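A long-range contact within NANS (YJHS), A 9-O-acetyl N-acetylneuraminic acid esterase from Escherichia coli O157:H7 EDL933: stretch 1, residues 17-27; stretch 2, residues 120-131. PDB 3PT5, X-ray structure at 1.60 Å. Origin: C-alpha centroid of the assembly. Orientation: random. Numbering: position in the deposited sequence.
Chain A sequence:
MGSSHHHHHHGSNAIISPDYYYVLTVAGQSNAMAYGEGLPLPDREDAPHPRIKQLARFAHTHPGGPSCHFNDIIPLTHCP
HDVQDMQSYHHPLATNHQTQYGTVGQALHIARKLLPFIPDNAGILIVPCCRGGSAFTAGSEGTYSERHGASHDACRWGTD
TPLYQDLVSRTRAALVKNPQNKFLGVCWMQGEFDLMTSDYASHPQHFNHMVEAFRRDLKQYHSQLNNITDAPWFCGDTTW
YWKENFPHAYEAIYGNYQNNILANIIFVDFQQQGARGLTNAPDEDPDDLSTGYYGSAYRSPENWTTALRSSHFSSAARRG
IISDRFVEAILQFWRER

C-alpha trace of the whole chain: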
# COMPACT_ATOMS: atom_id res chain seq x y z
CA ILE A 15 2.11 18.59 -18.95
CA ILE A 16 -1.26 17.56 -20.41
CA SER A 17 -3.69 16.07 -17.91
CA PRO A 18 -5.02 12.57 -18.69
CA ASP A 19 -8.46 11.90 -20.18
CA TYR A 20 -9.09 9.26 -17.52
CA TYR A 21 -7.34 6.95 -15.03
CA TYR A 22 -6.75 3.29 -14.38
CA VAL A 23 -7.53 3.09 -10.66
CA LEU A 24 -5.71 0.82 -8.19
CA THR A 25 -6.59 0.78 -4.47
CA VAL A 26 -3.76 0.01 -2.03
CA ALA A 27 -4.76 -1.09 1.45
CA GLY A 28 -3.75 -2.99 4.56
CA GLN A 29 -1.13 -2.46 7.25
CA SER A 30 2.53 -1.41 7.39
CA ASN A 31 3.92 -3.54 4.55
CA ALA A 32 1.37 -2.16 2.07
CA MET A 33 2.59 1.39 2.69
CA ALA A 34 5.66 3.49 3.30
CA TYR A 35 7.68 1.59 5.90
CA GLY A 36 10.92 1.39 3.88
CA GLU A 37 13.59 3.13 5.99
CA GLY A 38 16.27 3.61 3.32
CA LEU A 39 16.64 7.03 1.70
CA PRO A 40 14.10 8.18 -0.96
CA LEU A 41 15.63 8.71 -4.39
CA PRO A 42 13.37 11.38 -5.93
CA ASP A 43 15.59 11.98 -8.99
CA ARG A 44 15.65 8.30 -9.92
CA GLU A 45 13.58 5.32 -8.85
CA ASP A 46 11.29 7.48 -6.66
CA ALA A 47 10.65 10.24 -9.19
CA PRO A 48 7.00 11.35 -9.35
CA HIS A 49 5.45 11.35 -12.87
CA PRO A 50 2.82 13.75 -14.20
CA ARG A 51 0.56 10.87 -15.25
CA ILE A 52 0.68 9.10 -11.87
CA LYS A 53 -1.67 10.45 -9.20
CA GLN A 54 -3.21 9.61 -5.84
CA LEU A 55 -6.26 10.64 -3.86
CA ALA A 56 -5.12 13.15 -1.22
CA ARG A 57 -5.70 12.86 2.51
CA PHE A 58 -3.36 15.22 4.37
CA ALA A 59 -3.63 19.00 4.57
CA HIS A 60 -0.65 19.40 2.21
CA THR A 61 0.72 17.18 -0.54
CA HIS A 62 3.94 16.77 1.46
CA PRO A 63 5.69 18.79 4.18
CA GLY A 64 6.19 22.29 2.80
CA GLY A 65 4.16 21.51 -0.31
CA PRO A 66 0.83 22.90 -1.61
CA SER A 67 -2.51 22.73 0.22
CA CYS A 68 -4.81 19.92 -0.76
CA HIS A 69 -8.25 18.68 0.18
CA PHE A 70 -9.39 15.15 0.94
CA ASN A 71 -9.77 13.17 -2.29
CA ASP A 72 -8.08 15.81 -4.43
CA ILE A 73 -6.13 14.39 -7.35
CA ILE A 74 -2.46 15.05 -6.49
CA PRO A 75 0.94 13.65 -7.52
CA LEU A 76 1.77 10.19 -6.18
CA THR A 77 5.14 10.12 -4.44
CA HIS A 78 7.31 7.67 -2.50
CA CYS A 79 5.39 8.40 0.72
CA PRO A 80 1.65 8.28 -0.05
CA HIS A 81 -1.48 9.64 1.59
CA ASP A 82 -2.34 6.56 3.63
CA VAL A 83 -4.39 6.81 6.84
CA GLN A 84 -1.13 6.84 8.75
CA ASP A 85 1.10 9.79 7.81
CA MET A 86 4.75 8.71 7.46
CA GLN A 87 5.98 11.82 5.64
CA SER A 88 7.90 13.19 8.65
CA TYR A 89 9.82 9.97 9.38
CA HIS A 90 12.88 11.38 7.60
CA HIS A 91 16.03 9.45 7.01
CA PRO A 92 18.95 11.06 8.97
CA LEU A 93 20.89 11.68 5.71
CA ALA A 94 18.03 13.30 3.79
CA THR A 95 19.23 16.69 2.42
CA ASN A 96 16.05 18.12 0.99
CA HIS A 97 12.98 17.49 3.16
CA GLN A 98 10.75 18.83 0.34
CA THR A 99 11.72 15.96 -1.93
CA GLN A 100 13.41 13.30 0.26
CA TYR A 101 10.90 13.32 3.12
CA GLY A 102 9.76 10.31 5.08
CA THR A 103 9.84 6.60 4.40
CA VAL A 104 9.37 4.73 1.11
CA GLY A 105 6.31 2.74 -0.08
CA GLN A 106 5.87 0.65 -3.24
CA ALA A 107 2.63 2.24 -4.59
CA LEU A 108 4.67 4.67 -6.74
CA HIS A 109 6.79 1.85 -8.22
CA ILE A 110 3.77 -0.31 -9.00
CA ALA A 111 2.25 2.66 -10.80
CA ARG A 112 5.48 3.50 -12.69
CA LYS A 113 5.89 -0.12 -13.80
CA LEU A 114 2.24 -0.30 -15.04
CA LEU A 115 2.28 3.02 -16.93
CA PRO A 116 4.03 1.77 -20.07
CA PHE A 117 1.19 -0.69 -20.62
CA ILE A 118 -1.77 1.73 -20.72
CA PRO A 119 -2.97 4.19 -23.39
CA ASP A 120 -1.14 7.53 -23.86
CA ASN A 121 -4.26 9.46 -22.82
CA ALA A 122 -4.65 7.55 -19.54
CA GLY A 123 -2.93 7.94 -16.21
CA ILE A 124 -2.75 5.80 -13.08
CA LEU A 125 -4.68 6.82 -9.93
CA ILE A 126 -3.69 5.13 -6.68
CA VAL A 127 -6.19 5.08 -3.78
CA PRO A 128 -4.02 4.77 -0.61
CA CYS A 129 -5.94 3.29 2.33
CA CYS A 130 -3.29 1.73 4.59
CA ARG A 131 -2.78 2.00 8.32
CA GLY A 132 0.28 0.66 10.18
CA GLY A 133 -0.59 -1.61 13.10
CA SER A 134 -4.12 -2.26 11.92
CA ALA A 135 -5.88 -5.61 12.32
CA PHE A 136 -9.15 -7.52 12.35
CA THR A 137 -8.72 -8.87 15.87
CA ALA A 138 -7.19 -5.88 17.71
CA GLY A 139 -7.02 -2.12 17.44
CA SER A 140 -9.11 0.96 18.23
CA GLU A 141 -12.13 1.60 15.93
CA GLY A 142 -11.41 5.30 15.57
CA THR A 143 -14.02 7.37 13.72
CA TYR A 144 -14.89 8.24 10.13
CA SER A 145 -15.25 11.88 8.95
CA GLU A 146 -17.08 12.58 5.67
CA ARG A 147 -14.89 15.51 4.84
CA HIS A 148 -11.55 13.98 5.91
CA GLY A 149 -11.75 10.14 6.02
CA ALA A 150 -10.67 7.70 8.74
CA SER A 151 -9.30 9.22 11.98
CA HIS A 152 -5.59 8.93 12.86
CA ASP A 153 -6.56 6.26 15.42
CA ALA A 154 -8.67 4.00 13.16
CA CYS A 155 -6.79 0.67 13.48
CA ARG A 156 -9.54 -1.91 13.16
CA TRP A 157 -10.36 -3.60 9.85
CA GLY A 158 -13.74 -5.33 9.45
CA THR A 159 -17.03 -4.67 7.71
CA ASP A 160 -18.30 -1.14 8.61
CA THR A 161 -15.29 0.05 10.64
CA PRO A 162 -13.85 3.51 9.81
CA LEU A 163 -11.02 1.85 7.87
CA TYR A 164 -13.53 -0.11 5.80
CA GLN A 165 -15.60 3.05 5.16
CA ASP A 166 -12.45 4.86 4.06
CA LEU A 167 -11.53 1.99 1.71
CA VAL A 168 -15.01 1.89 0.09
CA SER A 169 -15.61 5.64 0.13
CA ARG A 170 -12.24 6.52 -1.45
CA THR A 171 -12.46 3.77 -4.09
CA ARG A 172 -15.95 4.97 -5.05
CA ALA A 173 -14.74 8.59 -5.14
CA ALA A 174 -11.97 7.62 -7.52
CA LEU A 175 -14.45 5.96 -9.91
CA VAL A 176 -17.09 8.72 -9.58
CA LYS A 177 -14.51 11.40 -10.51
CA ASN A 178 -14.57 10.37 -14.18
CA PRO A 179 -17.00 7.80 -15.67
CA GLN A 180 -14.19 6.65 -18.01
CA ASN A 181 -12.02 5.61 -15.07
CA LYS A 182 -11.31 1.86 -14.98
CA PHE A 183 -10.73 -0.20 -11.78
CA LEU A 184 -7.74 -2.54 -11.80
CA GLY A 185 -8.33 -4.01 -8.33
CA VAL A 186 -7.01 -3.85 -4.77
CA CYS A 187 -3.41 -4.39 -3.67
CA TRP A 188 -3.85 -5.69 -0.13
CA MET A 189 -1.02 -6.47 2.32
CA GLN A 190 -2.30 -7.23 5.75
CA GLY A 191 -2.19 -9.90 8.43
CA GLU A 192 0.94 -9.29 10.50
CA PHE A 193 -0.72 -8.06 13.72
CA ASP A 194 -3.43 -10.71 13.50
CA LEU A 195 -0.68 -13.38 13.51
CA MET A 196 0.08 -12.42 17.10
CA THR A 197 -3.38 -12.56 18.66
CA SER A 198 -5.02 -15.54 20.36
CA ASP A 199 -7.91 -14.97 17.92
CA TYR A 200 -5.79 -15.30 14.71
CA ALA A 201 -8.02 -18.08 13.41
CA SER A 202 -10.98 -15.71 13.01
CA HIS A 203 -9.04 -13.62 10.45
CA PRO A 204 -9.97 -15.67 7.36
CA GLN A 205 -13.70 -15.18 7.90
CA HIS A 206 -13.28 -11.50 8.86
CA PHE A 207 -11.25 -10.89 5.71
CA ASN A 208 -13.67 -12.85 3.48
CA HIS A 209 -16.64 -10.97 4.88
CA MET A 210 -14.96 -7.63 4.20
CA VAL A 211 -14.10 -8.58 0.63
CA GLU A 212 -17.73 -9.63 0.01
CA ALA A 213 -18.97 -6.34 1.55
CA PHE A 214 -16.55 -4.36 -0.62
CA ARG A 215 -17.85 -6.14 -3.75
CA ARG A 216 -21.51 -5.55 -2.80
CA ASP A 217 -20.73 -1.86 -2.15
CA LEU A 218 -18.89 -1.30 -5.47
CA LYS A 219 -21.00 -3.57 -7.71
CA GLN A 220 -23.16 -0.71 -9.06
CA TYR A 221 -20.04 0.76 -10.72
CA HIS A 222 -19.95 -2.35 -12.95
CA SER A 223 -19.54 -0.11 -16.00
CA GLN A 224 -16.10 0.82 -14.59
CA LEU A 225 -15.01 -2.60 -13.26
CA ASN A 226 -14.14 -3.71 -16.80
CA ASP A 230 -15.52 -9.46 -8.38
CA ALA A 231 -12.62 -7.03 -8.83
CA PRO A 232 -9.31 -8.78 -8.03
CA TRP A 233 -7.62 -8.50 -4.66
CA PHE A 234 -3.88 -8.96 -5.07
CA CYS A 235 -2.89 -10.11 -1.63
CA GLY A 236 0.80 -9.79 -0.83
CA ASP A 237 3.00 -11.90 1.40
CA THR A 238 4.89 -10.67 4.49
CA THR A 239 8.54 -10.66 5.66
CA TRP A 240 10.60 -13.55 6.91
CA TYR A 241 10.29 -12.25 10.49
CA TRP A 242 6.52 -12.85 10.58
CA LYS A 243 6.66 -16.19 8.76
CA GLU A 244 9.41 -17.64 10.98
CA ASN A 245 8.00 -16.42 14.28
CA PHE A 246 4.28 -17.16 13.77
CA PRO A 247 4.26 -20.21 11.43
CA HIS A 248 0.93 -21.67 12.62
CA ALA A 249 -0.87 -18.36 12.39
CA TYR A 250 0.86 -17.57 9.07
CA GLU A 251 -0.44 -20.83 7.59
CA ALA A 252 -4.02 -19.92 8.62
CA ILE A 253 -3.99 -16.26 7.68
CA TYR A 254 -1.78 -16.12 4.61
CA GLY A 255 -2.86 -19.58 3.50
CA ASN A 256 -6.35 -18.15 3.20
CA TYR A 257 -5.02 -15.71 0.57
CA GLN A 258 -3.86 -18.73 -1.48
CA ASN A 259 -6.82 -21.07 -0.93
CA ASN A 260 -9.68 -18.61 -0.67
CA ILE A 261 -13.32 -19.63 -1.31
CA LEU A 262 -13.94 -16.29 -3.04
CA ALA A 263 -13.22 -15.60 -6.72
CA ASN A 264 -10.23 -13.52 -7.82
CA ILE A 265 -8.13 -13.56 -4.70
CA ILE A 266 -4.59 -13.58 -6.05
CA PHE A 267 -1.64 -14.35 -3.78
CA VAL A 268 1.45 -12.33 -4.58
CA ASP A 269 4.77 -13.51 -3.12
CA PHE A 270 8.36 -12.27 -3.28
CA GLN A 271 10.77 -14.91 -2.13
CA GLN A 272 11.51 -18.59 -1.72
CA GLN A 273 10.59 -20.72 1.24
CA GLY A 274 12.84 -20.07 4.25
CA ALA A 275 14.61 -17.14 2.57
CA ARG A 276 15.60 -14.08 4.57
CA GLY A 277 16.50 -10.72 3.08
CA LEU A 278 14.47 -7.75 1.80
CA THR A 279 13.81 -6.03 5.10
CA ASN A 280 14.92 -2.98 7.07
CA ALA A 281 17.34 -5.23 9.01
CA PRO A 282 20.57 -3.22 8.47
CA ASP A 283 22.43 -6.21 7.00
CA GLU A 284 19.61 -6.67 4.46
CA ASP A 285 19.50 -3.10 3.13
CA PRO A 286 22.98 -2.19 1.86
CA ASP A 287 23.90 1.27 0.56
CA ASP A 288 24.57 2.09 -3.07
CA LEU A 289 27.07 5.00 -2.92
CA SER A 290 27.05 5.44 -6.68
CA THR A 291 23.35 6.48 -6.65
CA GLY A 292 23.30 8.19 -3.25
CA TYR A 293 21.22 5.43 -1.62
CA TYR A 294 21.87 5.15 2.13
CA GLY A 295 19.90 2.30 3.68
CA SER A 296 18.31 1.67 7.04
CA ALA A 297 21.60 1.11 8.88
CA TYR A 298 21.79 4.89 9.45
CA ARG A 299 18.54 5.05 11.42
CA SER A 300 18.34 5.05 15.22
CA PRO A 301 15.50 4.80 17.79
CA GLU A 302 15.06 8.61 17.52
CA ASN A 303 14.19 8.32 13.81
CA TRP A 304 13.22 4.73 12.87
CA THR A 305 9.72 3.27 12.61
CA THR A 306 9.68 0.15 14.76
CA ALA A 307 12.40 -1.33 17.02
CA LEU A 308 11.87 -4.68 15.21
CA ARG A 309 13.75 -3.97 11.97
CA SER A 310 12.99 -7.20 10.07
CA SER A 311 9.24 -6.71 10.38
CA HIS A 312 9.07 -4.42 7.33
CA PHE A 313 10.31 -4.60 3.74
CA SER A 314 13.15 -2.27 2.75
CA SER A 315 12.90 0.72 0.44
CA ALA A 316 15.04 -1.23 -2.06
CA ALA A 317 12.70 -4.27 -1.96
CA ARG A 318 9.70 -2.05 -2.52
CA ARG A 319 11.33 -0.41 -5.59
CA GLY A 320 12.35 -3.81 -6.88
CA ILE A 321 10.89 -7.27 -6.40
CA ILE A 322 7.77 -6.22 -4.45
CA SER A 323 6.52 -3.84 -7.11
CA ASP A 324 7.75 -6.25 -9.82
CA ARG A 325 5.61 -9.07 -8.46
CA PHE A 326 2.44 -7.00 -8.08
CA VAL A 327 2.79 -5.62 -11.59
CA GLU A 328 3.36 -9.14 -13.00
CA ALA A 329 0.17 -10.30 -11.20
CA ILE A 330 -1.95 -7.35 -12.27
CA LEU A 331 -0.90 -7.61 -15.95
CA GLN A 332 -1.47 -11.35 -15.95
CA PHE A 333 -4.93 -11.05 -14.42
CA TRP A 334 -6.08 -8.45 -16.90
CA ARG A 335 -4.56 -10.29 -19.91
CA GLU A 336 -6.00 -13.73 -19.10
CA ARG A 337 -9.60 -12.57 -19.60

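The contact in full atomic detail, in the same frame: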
# COMPACT_ATOMS: atom_id res chain seq x y z
N SER A 17 -3.03 16.95 -18.88
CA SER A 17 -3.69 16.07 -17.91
C SER A 17 -4.40 14.91 -18.64
O SER A 17 -4.87 15.08 -19.77
CB SER A 17 -4.63 16.84 -17.02
OG SER A 17 -5.69 17.36 -17.79
N PRO A 18 -4.43 13.72 -18.02
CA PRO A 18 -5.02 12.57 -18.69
C PRO A 18 -6.51 12.72 -18.96
O PRO A 18 -7.20 13.50 -18.26
CB PRO A 18 -4.81 11.43 -17.67
CG PRO A 18 -3.63 11.85 -16.88
CD PRO A 18 -3.75 13.35 -16.76
N ASP A 19 -7.01 11.96 -19.94
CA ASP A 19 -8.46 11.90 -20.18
C ASP A 19 -9.17 11.12 -19.10
O ASP A 19 -10.33 11.37 -18.80
CB ASP A 19 -8.79 11.22 -21.50
CG ASP A 19 -8.58 12.11 -22.69
OD1 ASP A 19 -8.60 13.36 -22.53
OD2 ASP A 19 -8.47 11.55 -23.80
N TYR A 20 -8.49 10.11 -18.55
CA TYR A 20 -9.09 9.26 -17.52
C TYR A 20 -7.96 8.45 -16.89
O TYR A 20 -6.82 8.53 -17.31
CB TYR A 20 -10.18 8.32 -18.10
CG TYR A 20 -9.62 7.25 -19.02
CD1 TYR A 20 -9.31 5.97 -18.54
CD2 TYR A 20 -9.36 7.53 -20.38
CE1 TYR A 20 -8.73 5.00 -19.36
CE2 TYR A 20 -8.81 6.56 -21.20
CZ TYR A 20 -8.50 5.30 -20.68
OH TYR A 20 -7.95 4.34 -21.51
N TYR A 21 -8.32 7.68 -15.86
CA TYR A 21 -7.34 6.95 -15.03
C TYR A 21 -7.69 5.48 -14.89
O TYR A 21 -8.86 5.12 -14.83
CB TYR A 21 -7.23 7.55 -13.61
CG TYR A 21 -6.62 8.95 -13.61
CD1 TYR A 21 -5.26 9.11 -13.51
CD2 TYR A 21 -7.43 10.09 -13.70
CE1 TYR A 21 -4.67 10.35 -13.52
CE2 TYR A 21 -6.84 11.38 -13.71
CZ TYR A 21 -5.45 11.47 -13.62
OH TYR A 21 -4.77 12.67 -13.64
N TYR A 22 -6.65 4.66 -14.84
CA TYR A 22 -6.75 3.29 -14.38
C TYR A 22 -6.52 3.39 -12.88
O TYR A 22 -5.52 3.94 -12.46
CB TYR A 22 -5.65 2.43 -14.99
CG TYR A 22 -5.86 2.00 -16.42
CD1 TYR A 22 -5.79 0.65 -16.77
CD2 TYR A 22 -6.08 2.91 -17.43
CE1 TYR A 22 -5.94 0.23 -18.08
CE2 TYR A 22 -6.24 2.49 -18.76
CZ TYR A 22 -6.18 1.14 -19.07
OH TYR A 22 -6.35 0.71 -20.38
N VAL A 23 -7.46 2.88 -12.11
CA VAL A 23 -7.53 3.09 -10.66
C VAL A 23 -7.07 1.81 -9.96
O VAL A 23 -7.51 0.71 -10.30
CB VAL A 23 -8.96 3.49 -10.21
CG1 VAL A 23 -9.07 3.49 -8.70
CG2 VAL A 23 -9.37 4.88 -10.77
N LEU A 24 -6.15 1.95 -9.00
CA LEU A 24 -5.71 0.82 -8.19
C LEU A 24 -5.78 1.26 -6.73
O LEU A 24 -5.21 2.28 -6.38
CB LEU A 24 -4.28 0.43 -8.57
CG LEU A 24 -3.66 -0.83 -7.98
CD1 LEU A 24 -4.30 -2.11 -8.61
CD2 LEU A 24 -2.16 -0.82 -8.21
N THR A 25 -6.52 0.51 -5.91
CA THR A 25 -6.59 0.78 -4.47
C THR A 25 -5.47 0.01 -3.77
O THR A 25 -5.20 -1.11 -4.11
CB THR A 25 -7.95 0.37 -3.91
OG1 THR A 25 -8.95 1.23 -4.49
CG2 THR A 25 -8.01 0.52 -2.39
N VAL A 26 -4.85 0.63 -2.77
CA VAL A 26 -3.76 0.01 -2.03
C VAL A 26 -4.17 0.08 -0.58
O VAL A 26 -4.50 1.16 -0.09
CB VAL A 26 -2.40 0.72 -2.27
CG1 VAL A 26 -1.29 0.02 -1.49
CG2 VAL A 26 -2.08 0.68 -3.76
N ALA A 27 -4.22 -1.08 0.09
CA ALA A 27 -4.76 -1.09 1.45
C ALA A 27 -4.10 -2.17 2.31
O ALA A 27 -3.39 -3.07 1.80
CB ALA A 27 -6.28 -1.31 1.39
N ASP A 120 -1.77 6.21 -24.09
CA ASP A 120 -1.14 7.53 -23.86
C ASP A 120 -2.02 8.57 -23.16
O ASP A 120 -1.51 9.49 -22.54
CB ASP A 120 -0.65 8.16 -25.18
CG ASP A 120 0.63 7.55 -25.71
OD1 ASP A 120 1.33 6.81 -24.97
OD2 ASP A 120 0.95 7.84 -26.88
N ASN A 121 -3.34 8.46 -23.30
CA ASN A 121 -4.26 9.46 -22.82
C ASN A 121 -4.84 9.08 -21.45
O ASN A 121 -5.74 9.73 -20.92
CB ASN A 121 -5.36 9.71 -23.86
CG ASN A 121 -6.30 8.51 -24.03
OD1 ASN A 121 -5.87 7.35 -23.98
ND2 ASN A 121 -7.57 8.79 -24.22
N ALA A 122 -4.27 8.02 -20.87
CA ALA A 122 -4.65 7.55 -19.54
C ALA A 122 -3.54 7.77 -18.54
O ALA A 122 -2.34 7.79 -18.89
CB ALA A 122 -5.00 6.07 -19.60
N GLY A 123 -3.91 7.94 -17.28
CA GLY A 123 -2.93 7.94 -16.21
C GLY A 123 -3.26 6.82 -15.23
O GLY A 123 -4.15 6.04 -15.47
N ILE A 124 -2.53 6.78 -14.13
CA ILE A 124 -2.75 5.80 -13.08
C ILE A 124 -3.12 6.60 -11.83
O ILE A 124 -2.45 7.60 -11.53
CB ILE A 124 -1.45 4.96 -12.76
CG1 ILE A 124 -0.94 4.13 -13.98
CG2 ILE A 124 -1.70 4.08 -11.54
CD1 ILE A 124 -1.72 2.85 -14.26
N LEU A 125 -4.16 6.15 -11.13
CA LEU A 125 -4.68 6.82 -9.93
C LEU A 125 -4.67 5.82 -8.80
O LEU A 125 -5.44 4.87 -8.80
CB LEU A 125 -6.10 7.36 -10.11
CG LEU A 125 -6.75 8.06 -8.90
CD1 LEU A 125 -5.92 9.23 -8.42
CD2 LEU A 125 -8.19 8.48 -9.21
N ILE A 126 -3.77 6.02 -7.84
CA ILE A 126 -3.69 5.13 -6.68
C ILE A 126 -4.61 5.67 -5.57
O ILE A 126 -4.69 6.88 -5.37
CB ILE A 126 -2.23 5.06 -6.16
CG1 ILE A 126 -1.30 4.41 -7.22
CG2 ILE A 126 -2.11 4.36 -4.81
CD1 ILE A 126 -1.78 3.15 -7.87
N VAL A 127 -5.31 4.76 -4.90
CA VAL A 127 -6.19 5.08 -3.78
C VAL A 127 -5.56 4.49 -2.48
O VAL A 127 -5.77 3.33 -2.17
CB VAL A 127 -7.66 4.58 -4.00
CG1 VAL A 127 -8.58 5.02 -2.85
CG2 VAL A 127 -8.20 5.07 -5.35
N PRO A 128 -4.74 5.30 -1.76
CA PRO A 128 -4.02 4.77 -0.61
C PRO A 128 -4.90 4.75 0.64
O PRO A 128 -5.36 5.81 1.10
CB PRO A 128 -2.78 5.70 -0.50
CG PRO A 128 -3.17 6.95 -1.19
CD PRO A 128 -4.35 6.69 -2.08
N CYS A 129 -5.11 3.54 1.15
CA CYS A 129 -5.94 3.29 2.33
C CYS A 129 -5.30 2.36 3.35
O CYS A 129 -5.95 1.44 3.81
CB CYS A 129 -7.31 2.74 1.91
SG CYS A 129 -8.19 3.77 0.72
N CYS A 130 -4.01 2.59 3.66
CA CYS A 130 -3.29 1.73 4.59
C CYS A 130 -3.14 2.36 5.95
O CYS A 130 -3.15 3.59 6.09
CB CYS A 130 -1.91 1.42 4.04
SG CYS A 130 -1.86 0.82 2.35
N ARG A 131 -2.96 1.51 6.96
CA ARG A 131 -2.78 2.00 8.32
C ARG A 131 -1.82 1.03 9.02
O ARG A 131 -2.13 -0.14 9.18
CB ARG A 131 -4.16 2.08 9.03
CG ARG A 131 -4.09 2.33 10.55
CD ARG A 131 -3.35 3.61 10.77
NE ARG A 131 -3.54 4.22 12.08
CZ ARG A 131 -2.67 4.15 13.08
NH1 ARG A 131 -1.54 3.47 12.96
NH2 ARG A 131 -2.94 4.80 14.22
O HOH W 1 -7.52 5.21 -24.10

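Two parallel strands at least 100 residues apart in sequence lie side by side here, burying 929 Å² between the stretches. Asp120 stands clear, and the contact opens at Asn121, a polar clamp suited to an exposed end. Its O accepts a hydrogen bond from Asp19 N (2.7 Å), its ND2 donates to Asp19 OD2 (2.9 Å), and a water joins its OD1 to Tyr20 OH. The p rotamer of Asn121 brings the amide back to stretch 1.

Ala122 is small enough to sit beneath an aromatic: its CB lies over one face of the Tyr20 ring, 3.7 Å from Tyr20 CZ, and 3.9 Å from Tyr22 CE2. Gly123 comes next, and the lack of a side chain matters, because an ideal CB would fall 2.9 Å from Tyr21 CE1 and 3.0 Å from Pro18 CG. Its backbone works in both directions: Gly123 N donates to Tyr20 O (3.0 Å) and Gly123 O accepts from Tyr22 N (2.9 Å).

From here the parallel ladder repeats every two residues. Ile124, whose amide makes no bond across this pair, spends its side chain on the face of Tyr22, Leu24 and Val26, where its CD1 reaches Tyr22 CB (4.0 Å). Leu125 N bonds Tyr22 O and Leu125 O takes Leu24 N, while on the other face Leu125 CB packs on Tyr21 CB (3.7 Å). Ile126 repeats the role of Ile124, its CD1 reaching Leu24 CB (3.8 Å). Val127 repeats that of Leu125, bonding Leu24 O and Val26 N, and its CG2 meets Val23 CG1 (3.8 Å), branched aliphatics filling a buried layer.

Pro128, with no amide hydrogen, occupies a position where this ladder asks for none. Cys129 N closes the series on Val26 O (2.8 Å). Cys130 then sets its compact SG 3.6 Å from Ala27 CA, and Arg131 leaves the contact.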